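Local coordinates for protein 2-oxoglutarate dehydrogenase E3 component (Thermus thermophilus, PDB 2YQU) that probably catalyses the NAD-dependent reoxidation of dihydrolipoyl groups as the FAD-containing E3 component, a dihydrolipoamide dehydrogenase, of the 2-oxoglutarate dehydrogenase complex, at residues Y351-L356 with F385-A390; T394-G399 with F419-A424. All coordinates share one frame; numbering follows the deposited sequence.

Contact 1: residues Y351-L356 with F385-A390; sequences YTEEEL and FIKVLA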
loop_
_atom_site.group_PDB
_atom_site.type_symbol
_atom_site.label_atom_id
_atom_site.label_comp_id
_atom_site.label_asym_id
_atom_site.label_seq_id
_atom_site.Cartn_x
_atom_site.Cartn_y
_atom_site.Cartn_z
ATOM N N TYR A 351 10.515 -12.872 -11.756
ATOM C CA TYR A 351 11.198 -12.799 -13.041
ATOM C C TYR A 351 10.606 -11.723 -13.940
ATOM O O TYR A 351 9.390 -11.514 -13.954
ATOM C CB TYR A 351 11.124 -14.152 -13.760
ATOM C CG TYR A 351 12.004 -15.228 -13.152
ATOM C CD1 TYR A 351 11.477 -16.462 -12.778
ATOM C CD2 TYR A 351 13.365 -15.009 -12.959
ATOM C CE1 TYR A 351 12.286 -17.448 -12.226
ATOM C CE2 TYR A 351 14.179 -15.982 -12.408
ATOM C CZ TYR A 351 13.636 -17.199 -12.049
ATOM O OH TYR A 351 14.452 -18.162 -11.497
ATOM N N THR A 352 11.474 -11.057 -14.700
ATOM C CA THR A 352 11.038 -10.182 -15.778
ATOM C C THR A 352 10.680 -11.011 -16.992
ATOM O O THR A 352 11.040 -12.176 -17.079
ATOM C CB THR A 352 12.137 -9.178 -16.178
ATOM O OG1 THR A 352 13.273 -9.892 -16.677
ATOM C CG2 THR A 352 12.664 -8.376 -14.978
ATOM N N GLU A 353 9.966 -10.395 -17.927
ATOM C CA GLU A 353 9.724 -10.993 -19.235
ATOM C C GLU A 353 11.041 -11.389 -19.909
ATOM O O GLU A 353 11.119 -12.440 -20.524
ATOM C CB GLU A 353 8.946 -10.029 -20.132
ATOM C CG GLU A 353 7.501 -9.841 -19.708
ATOM C CD GLU A 353 6.607 -9.446 -20.855
ATOM O OE1 GLU A 353 6.660 -10.134 -21.900
ATOM O OE2 GLU A 353 5.847 -8.465 -20.702
ATOM N N GLU A 354 12.073 -10.565 -19.743
ATOM C CA GLU A 354 13.394 -10.812 -20.339
ATOM C C GLU A 354 14.000 -12.101 -19.800
ATOM O O GLU A 354 14.521 -12.911 -20.567
ATOM C CB GLU A 354 14.345 -9.637 -20.080
ATOM C CG GLU A 354 14.044 -8.396 -20.909
ATOM C CD GLU A 354 12.736 -7.743 -20.508
ATOM O OE1 GLU A 354 12.636 -7.313 -19.337
ATOM O OE2 GLU A 354 11.802 -7.694 -21.344
ATOM N N GLU A 355 13.899 -12.295 -18.486
ATOM C CA GLU A 355 14.428 -13.490 -17.840
ATOM C C GLU A 355 13.634 -14.735 -18.235
ATOM O O GLU A 355 14.224 -15.778 -18.477
ATOM C CB GLU A 355 14.466 -13.322 -16.317
ATOM C CG GLU A 355 15.504 -12.305 -15.864
ATOM C CD GLU A 355 15.397 -11.925 -14.400
ATOM O OE1 GLU A 355 16.443 -11.883 -13.722
ATOM O OE2 GLU A 355 14.282 -11.662 -13.915
ATOM N N LEU A 356 12.309 -14.624 -18.323
ATOM C CA LEU A 356 11.474 -15.753 -18.725
ATOM C C LEU A 356 11.786 -16.183 -20.159
ATOM O O LEU A 356 11.931 -17.370 -20.427
ATOM C CB LEU A 356 9.981 -15.406 -18.603
ATOM C CG LEU A 356 9.454 -15.085 -17.197
ATOM C CD1 LEU A 356 7.947 -14.882 -17.224
ATOM C CD2 LEU A 356 9.833 -16.166 -16.196
ATOM N N PHE A 385 0.765 1.230 -14.634
ATOM C CA PHE A 385 0.135 -0.074 -14.790
ATOM C C PHE A 385 0.772 -1.078 -13.845
ATOM O O PHE A 385 1.841 -0.837 -13.292
ATOM C CB PHE A 385 0.289 -0.578 -16.233
ATOM C CG PHE A 385 1.724 -0.850 -16.633
ATOM C CD1 PHE A 385 2.305 -2.096 -16.394
ATOM C CD2 PHE A 385 2.482 0.133 -17.257
ATOM C CE1 PHE A 385 3.627 -2.347 -16.761
ATOM C CE2 PHE A 385 3.805 -0.113 -17.631
ATOM C CZ PHE A 385 4.374 -1.355 -17.383
ATOM N N ILE A 386 0.089 -2.196 -13.647
ATOM C CA ILE A 386 0.706 -3.379 -13.051
ATOM C C ILE A 386 0.517 -4.549 -14.009
ATOM O O ILE A 386 -0.531 -4.696 -14.629
ATOM C CB ILE A 386 0.115 -3.700 -11.653
ATOM C CG1 ILE A 386 0.460 -2.585 -10.661
ATOM C CG2 ILE A 386 0.656 -5.047 -11.133
ATOM C CD1 ILE A 386 -0.241 -2.705 -9.323
ATOM N N LYS A 387 1.556 -5.368 -14.110
ATOM C CA LYS A 387 1.629 -6.487 -15.017
ATOM C C LYS A 387 1.955 -7.737 -14.201
ATOM O O LYS A 387 2.898 -7.739 -13.407
ATOM C CB LYS A 387 2.713 -6.188 -16.056
ATOM C CG LYS A 387 3.211 -7.351 -16.852
ATOM C CD LYS A 387 3.954 -6.893 -18.102
ATOM C CE LYS A 387 5.438 -6.632 -17.839
ATOM N NZ LYS A 387 6.189 -6.299 -19.102
ATOM N N VAL A 388 1.156 -8.782 -14.377
ATOM C CA VAL A 388 1.403 -10.087 -13.781
ATOM C C VAL A 388 1.828 -11.072 -14.874
ATOM O O VAL A 388 1.181 -11.184 -15.909
ATOM C CB VAL A 388 0.154 -10.611 -13.043
ATOM C CG1 VAL A 388 0.344 -12.073 -12.585
ATOM C CG2 VAL A 388 -0.188 -9.709 -11.860
ATOM N N LEU A 389 2.927 -11.774 -14.631
ATOM C CA LEU A 389 3.405 -12.816 -15.530
ATOM C C LEU A 389 3.098 -14.158 -14.882
ATOM O O LEU A 389 3.500 -14.390 -13.760
ATOM C CB LEU A 389 4.906 -12.664 -15.752
ATOM C CG LEU A 389 5.345 -11.258 -16.174
ATOM C CD1 LEU A 389 6.833 -11.194 -16.407
ATOM C CD2 LEU A 389 4.588 -10.823 -17.420
ATOM N N ALA A 390 2.370 -15.029 -15.573
ATOM C CA ALA A 390 2.013 -16.338 -15.016
ATOM C C ALA A 390 2.378 -17.469 -15.971
ATOM O O ALA A 390 2.311 -17.312 -17.184
ATOM C CB ALA A 390 0.535 -16.384 -14.705
#

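Contact 2: residues T394-G399 with F419-A424; sequences TDRILG and FFKASA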
loop_
_atom_site.group_PDB
_atom_site.type_symbol
_atom_site.label_atom_id
_atom_site.label_comp_id
_atom_site.label_asym_id
_atom_site.label_seq_id
_atom_site.Cartn_x
_atom_site.Cartn_y
_atom_site.Cartn_z
ATOM N N THR A 394 0.764 -23.934 -15.756
ATOM C CA THR A 394 0.386 -24.133 -14.345
ATOM C C THR A 394 -0.348 -22.947 -13.713
ATOM O O THR A 394 -0.897 -23.073 -12.620
ATOM C CB THR A 394 1.628 -24.424 -13.477
ATOM O OG1 THR A 394 2.504 -23.285 -13.486
ATOM C CG2 THR A 394 2.467 -25.568 -14.053
ATOM N N ASP A 395 -0.332 -21.806 -14.396
ATOM C CA ASP A 395 -0.860 -20.545 -13.877
ATOM C C ASP A 395 -0.089 -19.985 -12.672
ATOM O O ASP A 395 -0.532 -19.028 -12.036
ATOM C CB ASP A 395 -2.350 -20.677 -13.533
ATOM C CG ASP A 395 -3.035 -19.335 -13.434
ATOM O OD1 ASP A 395 -3.815 -19.131 -12.474
ATOM O OD2 ASP A 395 -2.833 -18.423 -14.267
ATOM N N ARG A 396 1.072 -20.555 -12.386
ATOM C CA ARG A 396 1.903 -20.099 -11.282
ATOM C C ARG A 396 2.401 -18.677 -11.578
ATOM O O ARG A 396 2.882 -18.397 -12.673
ATOM C CB ARG A 396 3.065 -21.085 -11.081
ATOM C CG ARG A 396 4.154 -20.640 -10.119
ATOM C CD ARG A 396 3.904 -20.981 -8.662
ATOM N NE ARG A 396 5.127 -20.780 -7.889
ATOM C CZ ARG A 396 6.024 -21.725 -7.613
ATOM N NH1 ARG A 396 5.862 -22.980 -8.032
ATOM N NH2 ARG A 396 7.101 -21.411 -6.900
ATOM N N ILE A 397 2.265 -17.771 -10.613
ATOM C CA ILE A 397 2.800 -16.420 -10.786
ATOM C C ILE A 397 4.324 -16.513 -10.870
ATOM O O ILE A 397 4.970 -17.087 -9.991
ATOM C CB ILE A 397 2.376 -15.471 -9.652
ATOM C CG1 ILE A 397 0.851 -15.286 -9.641
ATOM C CG2 ILE A 397 3.071 -14.112 -9.811
ATOM C CD1 ILE A 397 0.336 -14.691 -8.361
ATOM N N LEU A 398 4.877 -15.961 -11.945
ATOM C CA LEU A 398 6.324 -15.954 -12.165
ATOM C C LEU A 398 6.963 -14.613 -11.839
ATOM O O LEU A 398 8.137 -14.567 -11.466
ATOM C CB LEU A 398 6.637 -16.339 -13.609
ATOM C CG LEU A 398 6.186 -17.743 -14.020
ATOM C CD1 LEU A 398 6.311 -17.914 -15.515
ATOM C CD2 LEU A 398 6.984 -18.798 -13.281
ATOM N N GLY A 399 6.201 -13.533 -11.975
ATOM C CA GLY A 399 6.685 -12.201 -11.669
ATOM C C GLY A 399 5.589 -11.149 -11.701
ATOM O O GLY A 399 4.571 -11.336 -12.348
ATOM N N PHE A 419 5.817 -15.631 -2.626
ATOM C CA PHE A 419 6.301 -16.401 -1.473
ATOM C C PHE A 419 5.389 -17.594 -1.201
ATOM O O PHE A 419 5.866 -18.662 -0.847
ATOM C CB PHE A 419 6.388 -15.512 -0.221
ATOM C CG PHE A 419 7.086 -16.158 0.942
ATOM C CD1 PHE A 419 8.435 -16.468 0.868
ATOM C CD2 PHE A 419 6.399 -16.436 2.121
ATOM C CE1 PHE A 419 9.089 -17.046 1.943
ATOM C CE2 PHE A 419 7.055 -17.021 3.200
ATOM C CZ PHE A 419 8.397 -17.330 3.102
ATOM N N PHE A 420 4.085 -17.407 -1.415
ATOM C CA PHE A 420 3.087 -18.466 -1.226
ATOM C C PHE A 420 2.948 -19.370 -2.455
ATOM O O PHE A 420 2.099 -20.262 -2.459
ATOM C CB PHE A 420 1.706 -17.858 -0.928
ATOM C CG PHE A 420 1.552 -17.283 0.463
ATOM C CD1 PHE A 420 2.552 -17.404 1.420
ATOM C CD2 PHE A 420 0.387 -16.621 0.809
ATOM C CE1 PHE A 420 2.390 -16.881 2.679
ATOM C CE2 PHE A 420 0.229 -16.089 2.072
ATOM C CZ PHE A 420 1.233 -16.219 3.006
ATOM N N LYS A 421 3.757 -19.131 -3.491
ATOM C CA LYS A 421 3.729 -19.918 -4.732
ATOM C C LYS A 421 2.331 -19.895 -5.349
ATOM O O LYS A 421 1.841 -20.897 -5.882
ATOM C CB LYS A 421 4.214 -21.354 -4.485
ATOM C CG LYS A 421 5.589 -21.408 -3.809
ATOM C CD LYS A 421 6.208 -22.801 -3.857
ATOM C CE LYS A 421 7.716 -22.761 -3.616
ATOM N NZ LYS A 421 8.074 -22.222 -2.279
ATOM N N ALA A 422 1.725 -18.714 -5.287
ATOM C CA ALA A 422 0.338 -18.502 -5.695
ATOM C C ALA A 422 0.190 -18.602 -7.189
ATOM O O ALA A 422 1.116 -18.299 -7.935
ATOM C CB ALA A 422 -0.133 -17.127 -5.250
ATOM N N SER A 423 -1.009 -18.989 -7.606
ATOM C CA SER A 423 -1.419 -18.872 -8.987
ATOM C C SER A 423 -2.016 -17.485 -9.216
ATOM O O SER A 423 -2.434 -16.813 -8.264
ATOM C CB SER A 423 -2.453 -19.943 -9.323
ATOM O OG SER A 423 -3.645 -19.754 -8.587
ATOM N N ALA A 424 -2.052 -17.064 -10.476
ATOM C CA ALA A 424 -2.658 -15.790 -10.864
ATOM C C ALA A 424 -4.146 -15.796 -10.511
ATOM O O ALA A 424 -4.677 -14.797 -10.033
ATOM C CB ALA A 424 -2.467 -15.537 -12.358
HETATM O O HOH W 1 3.963 -18.012 -7.528
#

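Contact 1: residues Y351-L356 with F385-A390
Leu389 reaches from its strand onto the first turn of the helix that begins at Glu353, and its side chain can be followed outward. Leu389 CB lies 4.0 Å from Leu356 CD1. The first torsion (chi1 -51°) sets CG anti to the carbonyl carbon, beside the backbone N. Both methyls beyond it touch Glu353 CG, Leu389 CD1 being the nearer at 3.6 Å. Leu389 CD1 meets more: Tyr351 O and Glu353 N, each at 3.6 Å, and at 3.9 Å Leu356 CD1. A branched aliphatic residue suits this place, since CD1 packs on both the backbone of the helix start and Leu356, while CD2 lies on Glu353 CG.

The strand 385-391 belongs to the antiparallel sheet of the dimerisation domain in this pyridine nucleotide-disulphide oxidoreductase, and the helix 353-359 lies against one side of that sheet; Ile386 and Val388 instead touch the helix 438-449. A capping box starts the helix: Glu355 N donates to Thr352 OG1, and Thr352 N donates at 3.0 Å to the anti lone pair of Glu355 OE2. Threonine and glutamate serve because each supplies an acceptor for the other's amide.

Two residues along the strand from Leu389, Lys387 projects to the same side. Its chain bends at chi3 (87°) before NZ forms a salt bridge of 2.7 Å with OE2 of Glu353, meeting that oxygen on its anti side, 21° out of the carboxylate plane. The two side chains cross at about a right angle. Lysine has length and charge enough to serve several acids: Asp207 and Glu209 also pair with NZ, while Tyr363 OH bonds to OE1 of Glu353.

Contact 2: residues T394-G399 with F419-A424
Arg396 and Lys421 are brought alongside by their torsions: the arginine has CG anti to the backbone N (chi1 170°) and then bends at chi2 (87°), while the lysine places CG beside its own backbone N (chi1 -54°). The two side chains run side by side, pointing the same way. Beside them the backbones of Arg396 and Ser423 form an isolated beta bridge, where the approach to strand 397-404 meets the turn between helices 407-419 and 424-429. Lys421 CB lies 3.4 Å above the Arg396 guanidinium plane, offset toward its rim, and Lys421 CG lies 3.4 Å from Arg396 NH2. Lysine offers methylenes to a flat cation here, while the like-charged Arg396 NH2 and Lys421 NZ stay 4.8 Å apart.

Helix 407-419 ends in a Schellman motif at Lys421, whose positive phi turns the chain toward the bridge. Two backbone bonds close it: Ile397 N donates to Ala422 O at 3.0 Å, and Ala424 N to Asp395 O at 2.9 Å. Ile397 adds apolar contact, CD1 on Ala422 CB and CG1 near Ala424 CB; alanines suit the place because their short side chains let the backbones come together.

Ser423 is the N-cap of the following helix, its OG accepting from Asp426 N. Asp395 reaches across from the other segment: OD1 accepts from Glu425 N in the first turn of that helix, and OD2 forms a salt bridge with Lys364. Phe420 of the second subunit meets Phe420 of this chain. A water at the guanidinium edge donates to Ala422 O and Ile397 O and accepts a weak bond of 3.0 Å from Arg396 NE.

Overall arrangement
Contact 1 and contact 2 follow one another along the chain, the first closing before the second opens, with centres about 11 Å apart. Both lie in the dimerisation domain and share its antiparallel sheet, where strands 385-391 and 397-404 are neighbours. Backbone bonds between the strands tie them directly: Leu389 O probably accepts from Leu398 N and Leu389 N probably donates to Gly399 O, Leu398 and Gly399 together forming a classic beta bulge opposite Leu389. Leu356 also packs on Leu398. One contact thus joins a helix to the sheet, while the other ties the start of its next strand to the turn that meets the second subunit.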